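Local coordinates for protein plasmid stabilization system (Mesorhizobium opportunistum, PDB 5CEG) that is probably the ParE-type toxin of a type II toxin-antitoxin system, a member of the RelE toxin family linked to plasmid stabilization, at residues E52-Q57 / R76-A81; Q61-V66 / P91-G96. All blocks are in the same frame, centred on the assembly; numbering follows the deposited sequence.

Interaction 1: residues E52-Q57 / R76-A81; sequences EARALQ and RMLVEA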
loop_
_atom_site.group_PDB
_atom_site.type_symbol
_atom_site.label_atom_id
_atom_site.label_comp_id
_atom_site.label_asym_id
_atom_site.label_seq_id
_atom_site.Cartn_x
_atom_site.Cartn_y
_atom_site.Cartn_z
ATOM N N GLU B 52 -13.033 -12.242 -26.505
ATOM C CA GLU B 52 -14.067 -12.467 -27.514
ATOM C C GLU B 52 -15.314 -13.081 -26.875
ATOM O O GLU B 52 -16.441 -12.671 -27.174
ATOM C CB GLU B 52 -13.552 -13.370 -28.638
ATOM C CG GLU B 52 -14.589 -13.588 -29.736
ATOM C CD GLU B 52 -14.100 -14.500 -30.844
ATOM O OE1 GLU B 52 -13.172 -15.306 -30.610
ATOM O OE2 GLU B 52 -14.661 -14.414 -31.953
ATOM N N ALA B 53 -15.112 -14.038 -25.975
ATOM C CA ALA B 53 -16.248 -14.673 -25.307
ATOM C C ALA B 53 -17.038 -13.658 -24.488
ATOM O O ALA B 53 -18.267 -13.664 -24.492
ATOM C CB ALA B 53 -15.779 -15.826 -24.418
ATOM N N ARG B 54 -16.339 -12.778 -23.782
ATOM C CA ARG B 54 -17.023 -11.800 -22.945
ATOM C C ARG B 54 -17.796 -10.808 -23.823
ATOM O O ARG B 54 -18.903 -10.398 -23.476
ATOM C CB ARG B 54 -16.024 -11.058 -22.040
ATOM C CG ARG B 54 -16.653 -10.323 -20.839
ATOM C CD ARG B 54 -17.294 -11.292 -19.835
ATOM N NE ARG B 54 -17.328 -10.750 -18.472
ATOM C CZ ARG B 54 -18.243 -11.066 -17.553
ATOM N NH1 ARG B 54 -19.210 -11.927 -17.848
ATOM N NH2 ARG B 54 -18.176 -10.532 -16.332
ATOM N N ALA B 55 -17.216 -10.422 -24.955
ATOM C CA ALA B 55 -17.889 -9.486 -25.860
ATOM C C ALA B 55 -19.136 -10.107 -26.496
ATOM O O ALA B 55 -20.128 -9.414 -26.718
ATOM C CB ALA B 55 -16.926 -9.002 -26.940
ATOM N N LEU B 56 -19.076 -11.401 -26.793
ATOM C CA LEU B 56 -20.220 -12.126 -27.353
ATOM C C LEU B 56 -21.349 -12.188 -26.340
ATOM O O LEU B 56 -22.514 -12.032 -26.701
ATOM C CB LEU B 56 -19.820 -13.541 -27.785
ATOM C CG LEU B 56 -18.943 -13.669 -29.033
ATOM C CD1 LEU B 56 -18.401 -15.088 -29.154
ATOM C CD2 LEU B 56 -19.726 -13.285 -30.281
ATOM N N GLN B 57 -21.013 -12.415 -25.070
ATOM C CA GLN B 57 -22.015 -12.352 -24.009
ATOM C C GLN B 57 -22.688 -10.992 -23.970
ATOM O O GLN B 57 -23.901 -10.872 -23.793
ATOM C CB GLN B 57 -21.391 -12.613 -22.633
ATOM C CG GLN B 57 -21.035 -14.034 -22.319
ATOM C CD GLN B 57 -20.592 -14.163 -20.876
ATOM O OE1 GLN B 57 -19.857 -13.316 -20.370
ATOM N NE2 GLN B 57 -21.056 -15.205 -20.199
ATOM N N ARG B 76 -20.204 2.017 -18.540
ATOM C CA ARG B 76 -20.440 0.748 -17.874
ATOM C C ARG B 76 -19.128 -0.016 -17.851
ATOM O O ARG B 76 -18.286 0.139 -18.735
ATOM C CB ARG B 76 -21.514 -0.076 -18.593
ATOM C CG ARG B 76 -22.923 0.460 -18.455
ATOM C CD ARG B 76 -23.880 -0.338 -19.341
ATOM N NE ARG B 76 -25.262 0.132 -19.234
ATOM C CZ ARG B 76 -26.132 -0.299 -18.323
ATOM N NH1 ARG B 76 -25.780 -1.220 -17.424
ATOM N NH2 ARG B 76 -27.364 0.183 -18.316
ATOM N N MET B 77 -18.957 -0.860 -16.845
ATOM C CA MET B 77 -17.721 -1.618 -16.712
ATOM C C MET B 77 -18.040 -3.100 -16.646
ATOM O O MET B 77 -18.925 -3.514 -15.892
ATOM C CB MET B 77 -16.967 -1.157 -15.459
ATOM C CG MET B 77 -15.827 -2.026 -15.066
ATOM S SD MET B 77 -15.036 -1.394 -13.569
ATOM C CE MET B 77 -14.564 0.253 -14.081
ATOM N N LEU B 78 -17.351 -3.893 -17.463
ATOM C CA LEU B 78 -17.484 -5.340 -17.416
ATOM C C LEU B 78 -16.088 -5.915 -17.230
ATOM O O LEU B 78 -15.179 -5.596 -17.988
ATOM C CB LEU B 78 -18.162 -5.860 -18.696
ATOM C CG LEU B 78 -18.614 -7.318 -18.747
ATOM C CD1 LEU B 78 -19.600 -7.651 -17.631
ATOM C CD2 LEU B 78 -19.213 -7.622 -20.112
ATOM N N VAL B 79 -15.901 -6.736 -16.198
ATOM C CA VAL B 79 -14.574 -7.256 -15.892
ATOM C C VAL B 79 -14.319 -8.594 -16.592
ATOM O O VAL B 79 -15.192 -9.464 -16.648
ATOM C CB VAL B 79 -14.378 -7.407 -14.353
ATOM C CG1 VAL B 79 -13.029 -8.055 -14.022
ATOM C CG2 VAL B 79 -14.479 -6.056 -13.674
ATOM N N GLU B 80 -13.122 -8.718 -17.162
ATOM C CA GLU B 80 -12.596 -9.973 -17.682
ATOM C C GLU B 80 -11.140 -10.021 -17.247
ATOM O O GLU B 80 -10.244 -9.590 -17.979
ATOM C CB GLU B 80 -12.741 -10.054 -19.209
ATOM C CG GLU B 80 -12.175 -11.330 -19.832
ATOM C CD GLU B 80 -12.808 -12.580 -19.266
ATOM O OE1 GLU B 80 -14.054 -12.604 -19.127
ATOM O OE2 GLU B 80 -12.064 -13.532 -18.957
ATOM N N ALA B 81 -10.912 -10.514 -16.032
ATOM C CA ALA B 81 -9.620 -10.365 -15.370
ATOM C C ALA B 81 -8.452 -10.813 -16.243
ATOM O O ALA B 81 -8.521 -11.873 -16.878
ATOM C CB ALA B 81 -9.618 -11.145 -14.058
#
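R54 reaches from helix 41-60 to the backbone of strand 76-80 and grips the carbonyl oxygen of V79 side-on with two nitrogens. R54 NE lies 3.1 Å from V79 O, above the carbonyl plane, and R54 NH2 3.2 Å from it, in that plane; both bonds are bent (146° and 140°). The tight part of the contact is on L78, whose CD1 sits over one face of the guanidinium, 3.5 Å from R54 NH2, while L78 CD2 packs against R54 CG at 3.8 Å. In the ParE toxin fold this is the packing of the second helix of the N-terminal hairpin on the mixed beta sheet. A bend at chi2 (65°) carries the guanidinium across the strand, beside L78 and V79 O. Q57 OE1 meets R54 NH1 in the guanidinium plane at 3.0 Å, which, with the grip on V79 O, helps to fix the rotation of the group. The looser side belongs to the partly exposed E80, whose OE1 makes a long, out-of-plane salt bridge to R54 NE at 3.8 Å, by charge alone. The carbonyls of R63 and G65 of a second subunit accept from R54 NH1 and NH2.

Interaction 2: residues Q61-V66 / P91-G96; sequences QPRMGV and PDTDDG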
loop_
_atom_site.group_PDB
_atom_site.type_symbol
_atom_site.label_atom_id
_atom_site.label_comp_id
_atom_site.label_asym_id
_atom_site.label_seq_id
_atom_site.Cartn_x
_atom_site.Cartn_y
_atom_site.Cartn_z
ATOM N N GLN B 61 -26.541 -9.666 -24.012
ATOM C CA GLN B 61 -27.100 -9.037 -22.818
ATOM C C GLN B 61 -26.397 -7.713 -22.588
ATOM O O GLN B 61 -25.464 -7.627 -21.789
ATOM C CB GLN B 61 -26.958 -9.939 -21.583
ATOM C CG GLN B 61 -27.857 -11.187 -21.607
ATOM C CD GLN B 61 -29.339 -10.860 -21.525
ATOM O OE1 GLN B 61 -29.733 -9.747 -21.163
ATOM N NE2 GLN B 61 -30.174 -11.835 -21.869
ATOM N N PRO B 62 -26.830 -6.674 -23.310
ATOM C CA PRO B 62 -26.086 -5.407 -23.375
ATOM C C PRO B 62 -25.978 -4.641 -22.059
ATOM O O PRO B 62 -25.120 -3.758 -21.946
ATOM C CB PRO B 62 -26.881 -4.587 -24.410
ATOM C CG PRO B 62 -28.199 -5.261 -24.534
ATOM C CD PRO B 62 -27.950 -6.709 -24.265
ATOM N N ARG B 63 -26.807 -4.976 -21.075
ATOM C CA ARG B 63 -26.750 -4.269 -19.805
ATOM C C ARG B 63 -26.089 -5.095 -18.699
ATOM O O ARG B 63 -26.314 -4.849 -17.514
ATOM C CB ARG B 63 -28.160 -3.843 -19.391
ATOM C CG ARG B 63 -28.800 -2.898 -20.416
ATOM C CD ARG B 63 -30.157 -2.373 -19.942
ATOM N NE ARG B 63 -30.724 -1.372 -20.848
ATOM C CZ ARG B 63 -31.577 -1.638 -21.835
ATOM N NH1 ARG B 63 -31.974 -2.885 -22.071
ATOM N NH2 ARG B 63 -32.042 -0.649 -22.593
ATOM N N MET B 64 -25.243 -6.053 -19.061
ATOM C CA MET B 64 -24.624 -6.860 -18.003
ATOM C C MET B 64 -23.506 -6.108 -17.253
ATOM O O MET B 64 -23.180 -6.458 -16.119
ATOM C CB MET B 64 -24.132 -8.211 -18.566
ATOM C CG MET B 64 -23.085 -8.172 -19.638
ATOM S SD MET B 64 -22.895 -9.841 -20.347
ATOM C CE MET B 64 -22.310 -10.754 -18.915
ATOM N N GLY B 65 -22.954 -5.050 -17.844
ATOM C CA GLY B 65 -21.941 -4.259 -17.169
ATOM C C GLY B 65 -22.532 -3.303 -16.136
ATOM O O GLY B 65 -23.609 -2.742 -16.332
ATOM N N VAL B 66 -21.825 -3.124 -15.026
ATOM C CA VAL B 66 -22.271 -2.218 -13.974
ATOM C C VAL B 66 -22.082 -0.764 -14.390
ATOM O O VAL B 66 -21.033 -0.401 -14.922
ATOM C CB VAL B 66 -21.504 -2.489 -12.662
ATOM C CG1 VAL B 66 -21.737 -1.376 -11.660
ATOM C CG2 VAL B 66 -21.908 -3.850 -12.088
ATOM N N PRO B 91 -29.508 3.349 -27.246
ATOM C CA PRO B 91 -29.654 4.426 -26.256
ATOM C C PRO B 91 -29.096 4.038 -24.888
ATOM O O PRO B 91 -28.973 2.847 -24.591
ATOM C CB PRO B 91 -31.170 4.635 -26.161
ATOM C CG PRO B 91 -31.750 3.927 -27.361
ATOM C CD PRO B 91 -30.812 2.814 -27.678
ATOM N N ASP B 92 -28.751 5.041 -24.089
ATOM C CA ASP B 92 -28.280 4.824 -22.730
ATOM C C ASP B 92 -29.475 4.736 -21.776
ATOM O O ASP B 92 -29.710 5.636 -20.974
ATOM C CB ASP B 92 -27.343 5.960 -22.304
ATOM C CG ASP B 92 -26.823 5.787 -20.888
ATOM O OD1 ASP B 92 -26.501 4.648 -20.525
ATOM O OD2 ASP B 92 -26.756 6.783 -20.140
ATOM N N THR B 93 -30.235 3.654 -21.880
ATOM C CA THR B 93 -31.436 3.469 -21.064
ATOM C C THR B 93 -31.294 2.240 -20.176
ATOM O O THR B 93 -30.458 1.381 -20.437
ATOM C CB THR B 93 -32.678 3.309 -21.942
ATOM O OG1 THR B 93 -32.435 2.272 -22.903
ATOM C CG2 THR B 93 -32.987 4.607 -22.676
ATOM N N ASP B 94 -32.110 2.153 -19.129
ATOM C CA ASP B 94 -32.054 1.010 -18.227
ATOM C C ASP B 94 -32.947 -0.124 -18.701
ATOM O O ASP B 94 -32.822 -1.257 -18.243
ATOM C CB ASP B 94 -32.450 1.424 -16.812
ATOM C CG ASP B 94 -31.378 2.233 -16.127
ATOM O OD1 ASP B 94 -30.196 2.069 -16.492
ATOM O OD2 ASP B 94 -31.715 3.027 -15.226
ATOM N N ASP B 95 -33.858 0.192 -19.613
ATOM C CA ASP B 95 -34.746 -0.809 -20.180
ATOM C C ASP B 95 -35.183 -0.380 -21.568
ATOM O O ASP B 95 -35.169 0.805 -21.896
ATOM C CB ASP B 95 -35.963 -1.034 -19.281
ATOM C CG ASP B 95 -36.697 0.249 -18.970
ATOM O OD1 ASP B 95 -36.556 0.755 -17.836
ATOM O OD2 ASP B 95 -37.412 0.755 -19.861
ATOM N N GLY B 96 -35.569 -1.349 -22.384
ATOM C CA GLY B 96 -35.993 -1.049 -23.735
ATOM C C GLY B 96 -34.949 -1.498 -24.730
ATOM O O GLY B 96 -33.875 -1.960 -24.343
#
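G96 O is held end-on by both terminal nitrogens of R63, with R63 NH2 at 2.9 Å and R63 NH1 at 3.1 Å. The approaches differ: NH1 comes in the carbonyl plane, NH2 from above it, and the oxygen lies within 3° of the guanidinium plane for both. R63 sits in the type I beta turn Q61-M64, which follows helix 41-60 in this ParE-type fold, and its side chain crosses to the loop between the neighbouring strands 83-90 and 100-108. Extended from CG to NE, the chain delivers the guanidinium into the curve of residues 93-96. The adjacent NE/NH2 edge is taken by T93: R63 NE meets T93 O at 2.8 Å in a nearly straight bond (164°), and NH2 meets T93 OG1 at 3.0 Å. The threonine hydroxyl is placed for this by its chi1 of 53°, between the backbone N and the carbonyl carbon. With acceptors from both T93 and G96 close to its plane, the group is held flat against the loop, and backbone atoms of D94 and D95 lie over one face. The neighbouring carboxylates do not touch the guanidinium; D94 OD1 instead forms a salt bridge with R67. A second subunit also meets the turn, where Q57 of that copy donates to R63 O. D95 CA stands 3.6 Å above the guanidinium plane of R63, over its centre.

Interaction 1 lies near the centre of the chain and is partly buried, joining helix 41-60 to strand 76-80; interaction 2 is a surface contact between two loops. Each depends on one arginine that binds backbone carbonyls, but at 52-57/76-81 the guanidinium also packs on a leucine and has a carboxylate nearby, whereas at 61-66/91-96 nearly all its partners are main-chain atoms and a hydroxyl. The two meet through probable hydrogen bonds from M77 N to V66 O, in the pairing of strands 76-80 and 66-67, and from R76 NH1 to G65 O, and where M64 packs on R54. Both also reach the second subunit, so each contributes to the interface between the two copies.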